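Local coordinates for acidocalcisomal pyrophosphatase (Trypanosoma brucei brucei, PDB 5C5V), which probably hydrolyses inorganic diphosphate to phosphate with the help of magnesium ions, as other soluble family I pyrophosphatases do, at residues Gln237-Met249 and Val259-Lys273. Residues are numbered along the deposited sequence; the frame is centred on the assembly and turned at random.
Sequences QVSAVKVLGVLGM and VVCISHNDPICRFMK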
# COMPACT_ATOMS: atom_id res chain seq x y z
N GLN A 237 -21.49 -8.02 7.73
CA GLN A 237 -20.10 -8.42 7.87
C GLN A 237 -19.44 -7.74 9.07
O GLN A 237 -19.66 -6.55 9.32
CB GLN A 237 -19.31 -8.11 6.58
CG GLN A 237 -17.82 -8.38 6.71
CD GLN A 237 -17.07 -8.27 5.39
OE1 GLN A 237 -17.67 -8.05 4.32
NE2 GLN A 237 -15.76 -8.45 5.44
N VAL A 238 -18.66 -8.49 9.83
CA VAL A 238 -17.99 -7.97 11.02
C VAL A 238 -16.49 -8.02 10.82
O VAL A 238 -15.95 -9.05 10.43
CB VAL A 238 -18.36 -8.79 12.30
CG1 VAL A 238 -17.70 -8.18 13.53
CG2 VAL A 238 -19.88 -8.89 12.47
N SER A 239 -15.79 -6.92 11.07
CA SER A 239 -14.35 -6.97 10.88
C SER A 239 -13.63 -6.02 11.80
O SER A 239 -14.21 -5.08 12.33
CB SER A 239 -14.00 -6.66 9.43
OG SER A 239 -14.53 -5.39 9.07
N ALA A 240 -12.34 -6.29 12.00
CA ALA A 240 -11.55 -5.56 12.96
C ALA A 240 -11.17 -4.20 12.42
O ALA A 240 -10.68 -4.08 11.29
CB ALA A 240 -10.31 -6.36 13.34
N VAL A 241 -11.41 -3.16 13.21
CA VAL A 241 -11.09 -1.81 12.76
C VAL A 241 -10.28 -1.06 13.80
O VAL A 241 -10.25 -1.42 14.98
CB VAL A 241 -12.35 -0.98 12.42
CG1 VAL A 241 -13.20 -1.68 11.39
CG2 VAL A 241 -13.13 -0.64 13.68
N LYS A 242 -9.63 -0.01 13.33
CA LYS A 242 -8.86 0.91 14.15
C LYS A 242 -9.59 2.24 14.22
O LYS A 242 -9.91 2.82 13.19
CB LYS A 242 -7.46 1.09 13.57
CG LYS A 242 -6.65 2.16 14.26
CD LYS A 242 -5.17 1.95 14.05
CE LYS A 242 -4.65 2.74 12.88
NZ LYS A 242 -3.15 2.65 12.85
N VAL A 243 -9.84 2.72 15.43
CA VAL A 243 -10.54 3.98 15.64
C VAL A 243 -9.61 5.18 15.47
O VAL A 243 -8.52 5.19 16.04
CB VAL A 243 -11.18 4.00 17.04
CG1 VAL A 243 -11.50 5.42 17.48
CG2 VAL A 243 -12.40 3.09 17.09
N LEU A 244 -10.03 6.18 14.69
CA LEU A 244 -9.20 7.34 14.39
C LEU A 244 -9.73 8.62 15.02
O LEU A 244 -8.97 9.51 15.36
CB LEU A 244 -9.09 7.54 12.87
CG LEU A 244 -8.45 6.38 12.13
CD1 LEU A 244 -8.56 6.58 10.64
CD2 LEU A 244 -6.99 6.20 12.56
N GLY A 245 -11.05 8.73 15.16
CA GLY A 245 -11.61 9.96 15.68
C GLY A 245 -13.12 9.90 15.70
O GLY A 245 -13.70 8.88 15.36
N VAL A 246 -13.77 10.99 16.09
CA VAL A 246 -15.22 10.95 16.18
C VAL A 246 -15.86 12.31 15.94
O VAL A 246 -15.32 13.34 16.34
CB VAL A 246 -15.68 10.38 17.57
CG1 VAL A 246 -15.17 11.26 18.69
CG2 VAL A 246 -17.18 10.27 17.63
N LEU A 247 -17.02 12.28 15.30
CA LEU A 247 -17.79 13.49 15.01
C LEU A 247 -19.00 13.61 15.93
O LEU A 247 -19.79 12.67 16.04
CB LEU A 247 -18.25 13.48 13.55
CG LEU A 247 -19.04 14.70 13.09
CD1 LEU A 247 -18.21 15.96 13.26
CD2 LEU A 247 -19.49 14.53 11.64
N GLY A 248 -19.14 14.75 16.59
CA GLY A 248 -20.20 14.95 17.56
C GLY A 248 -21.54 15.33 16.96
O GLY A 248 -22.11 16.37 17.29
N MET A 249 -22.07 14.48 16.10
CA MET A 249 -23.37 14.73 15.49
C MET A 249 -24.51 14.70 16.52
O MET A 249 -24.62 13.76 17.30
CB MET A 249 -23.64 13.67 14.42
CG MET A 249 -25.00 13.79 13.77
SD MET A 249 -25.16 12.56 12.45
CE MET A 249 -26.85 12.87 11.91
N VAL A 259 -18.25 7.70 14.80
CA VAL A 259 -16.85 7.35 14.93
C VAL A 259 -16.24 7.09 13.56
O VAL A 259 -16.80 6.35 12.75
CB VAL A 259 -16.64 6.12 15.84
CG1 VAL A 259 -15.17 5.71 15.86
CG2 VAL A 259 -17.12 6.40 17.25
N VAL A 260 -15.09 7.72 13.31
CA VAL A 260 -14.34 7.49 12.09
C VAL A 260 -13.33 6.40 12.37
O VAL A 260 -12.55 6.50 13.32
CB VAL A 260 -13.60 8.76 11.59
CG1 VAL A 260 -12.78 8.45 10.33
CG2 VAL A 260 -14.58 9.90 11.30
N CYS A 261 -13.34 5.35 11.55
CA CYS A 261 -12.43 4.23 11.78
C CYS A 261 -11.97 3.67 10.47
O CYS A 261 -12.52 3.99 9.41
CB CYS A 261 -13.11 3.14 12.63
SG CYS A 261 -14.53 2.38 11.79
N ILE A 262 -10.96 2.81 10.52
CA ILE A 262 -10.51 2.16 9.30
C ILE A 262 -10.14 0.70 9.54
O ILE A 262 -9.53 0.37 10.55
CB ILE A 262 -9.30 2.88 8.66
CG1 ILE A 262 -8.95 2.22 7.32
CG2 ILE A 262 -8.10 2.89 9.60
CD1 ILE A 262 -7.94 2.98 6.52
N SER A 263 -10.52 -0.14 8.59
CA SER A 263 -10.24 -1.56 8.64
C SER A 263 -8.76 -1.87 8.83
O SER A 263 -7.90 -1.33 8.14
CB SER A 263 -10.73 -2.22 7.34
OG SER A 263 -10.18 -3.53 7.23
N HIS A 264 -8.46 -2.78 9.75
CA HIS A 264 -7.10 -3.22 9.96
C HIS A 264 -6.57 -3.98 8.75
O HIS A 264 -5.40 -4.31 8.70
CB HIS A 264 -7.01 -4.10 11.21
CG HIS A 264 -6.80 -3.33 12.48
ND1 HIS A 264 -5.57 -2.84 12.86
CD2 HIS A 264 -7.67 -2.95 13.45
CE1 HIS A 264 -5.69 -2.21 14.02
NE2 HIS A 264 -6.95 -2.26 14.39
N ASN A 265 -7.44 -4.25 7.78
CA ASN A 265 -7.04 -4.91 6.53
C ASN A 265 -6.78 -3.98 5.36
O ASN A 265 -6.36 -4.44 4.29
CB ASN A 265 -8.10 -5.93 6.12
CG ASN A 265 -7.93 -7.22 6.84
OD1 ASN A 265 -6.79 -7.59 7.17
ND2 ASN A 265 -9.04 -7.91 7.13
N ASP A 266 -7.05 -2.70 5.54
CA ASP A 266 -6.79 -1.73 4.48
C ASP A 266 -5.28 -1.50 4.35
O ASP A 266 -4.55 -1.50 5.35
CB ASP A 266 -7.50 -0.40 4.75
CG ASP A 266 -7.58 0.49 3.50
OD1 ASP A 266 -8.59 0.40 2.76
OD2 ASP A 266 -6.64 1.28 3.25
N PRO A 267 -4.81 -1.33 3.10
CA PRO A 267 -3.40 -1.09 2.74
C PRO A 267 -2.80 0.13 3.42
O PRO A 267 -1.58 0.15 3.61
CB PRO A 267 -3.45 -0.91 1.22
CG PRO A 267 -4.65 -1.72 0.80
CD PRO A 267 -5.66 -1.50 1.91
N ILE A 268 -3.60 1.12 3.77
CA ILE A 268 -3.06 2.32 4.41
C ILE A 268 -3.36 2.43 5.89
O ILE A 268 -3.25 3.53 6.45
CB ILE A 268 -3.57 3.61 3.73
CG1 ILE A 268 -5.07 3.80 3.98
CG2 ILE A 268 -3.25 3.59 2.23
CD1 ILE A 268 -5.55 5.19 3.64
N CYS A 269 -3.77 1.34 6.53
CA CYS A 269 -4.08 1.36 7.96
C CYS A 269 -2.86 1.74 8.81
O CYS A 269 -2.97 2.53 9.74
CB CYS A 269 -4.62 0.00 8.44
SG CYS A 269 -5.25 0.04 10.16
N ARG A 270 -1.70 1.16 8.47
CA ARG A 270 -0.43 1.46 9.14
C ARG A 270 -0.14 2.96 9.22
O ARG A 270 0.43 3.44 10.19
CB ARG A 270 0.74 0.78 8.41
CG ARG A 270 0.96 -0.70 8.70
CD ARG A 270 1.50 -0.94 10.12
N PHE A 271 -0.52 3.69 8.18
CA PHE A 271 -0.12 5.08 8.05
C PHE A 271 -1.11 6.06 8.68
O PHE A 271 -0.79 7.23 8.87
CB PHE A 271 0.08 5.42 6.58
CG PHE A 271 0.91 4.41 5.86
CD1 PHE A 271 2.28 4.37 6.03
CD2 PHE A 271 0.32 3.49 5.02
CE1 PHE A 271 3.05 3.43 5.39
CE2 PHE A 271 1.08 2.54 4.37
CZ PHE A 271 2.45 2.51 4.55
N MET A 272 -2.30 5.57 8.97
CA MET A 272 -3.33 6.41 9.58
C MET A 272 -3.28 6.20 11.08
O MET A 272 -3.71 5.16 11.59
CB MET A 272 -4.70 6.07 9.00
CG MET A 272 -4.72 6.15 7.49
SD MET A 272 -5.23 7.79 6.98
CE MET A 272 -7.01 7.61 6.94
N LYS A 273 -2.73 7.18 11.80
CA LYS A 273 -2.48 6.97 13.22
C LYS A 273 -3.37 7.80 14.12
O LYS A 273 -3.57 7.45 15.27
CB LYS A 273 -1.00 7.23 13.53
CG LYS A 273 -0.08 6.32 12.73
CD LYS A 273 1.34 6.37 13.25
CE LYS A 273 2.21 5.32 12.56
NZ LYS A 273 3.57 5.29 13.21
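Val246 and Val259 form a non-hydrogen-bonded pair in an antiparallel beta hairpin of the pyrophosphatase domain, built from strands 238-251 and 254-263. A classic beta bulge interrupts the pairing. Leu244 N and Gly245 N both donate to Val260 O, at 2.9 Å and 3.3 Å. The Leu244 bond lies in the carbonyl plane. Beyond the bulge, Lys242 and Ile262 exchange two backbone bonds, and His264 N donates to Ala240 O.

Val243, Val246, Val259 and Cys261 share one face of the hairpin. There Val246 CG2 meets Val259 CG2 at 3.9 Å, and helix 316-336 covers Val243 and Val246. Val241 CG2 also packs on Cys261 SG. Lys242, Val260 and Ile262 lie on the other face. Leu244 CD1 meets Ile262 CG2 and Met272 CE.

The Lys242 chain bends at chi3 (94°), which brings NZ to the loop after the second strand. NZ donates to Cys269 O at 3.1 Å, from above the carbonyl plane. Met272 N reaches the same oxygen from the opposite face. The approach of Lys242 NZ to Met272 O is weak and doubtful. The side chains of His264 and Lys242 cross at about a right angle, with His264 NE2 3.5 Å from Lys242 CB. That NE2 is hydrogen-bonded to Asn150 O.

Through Cys269 O, the lysine ammonium ties the turns at 266-272 to the first strand, and its positive charge would probably polarise that carbonyl.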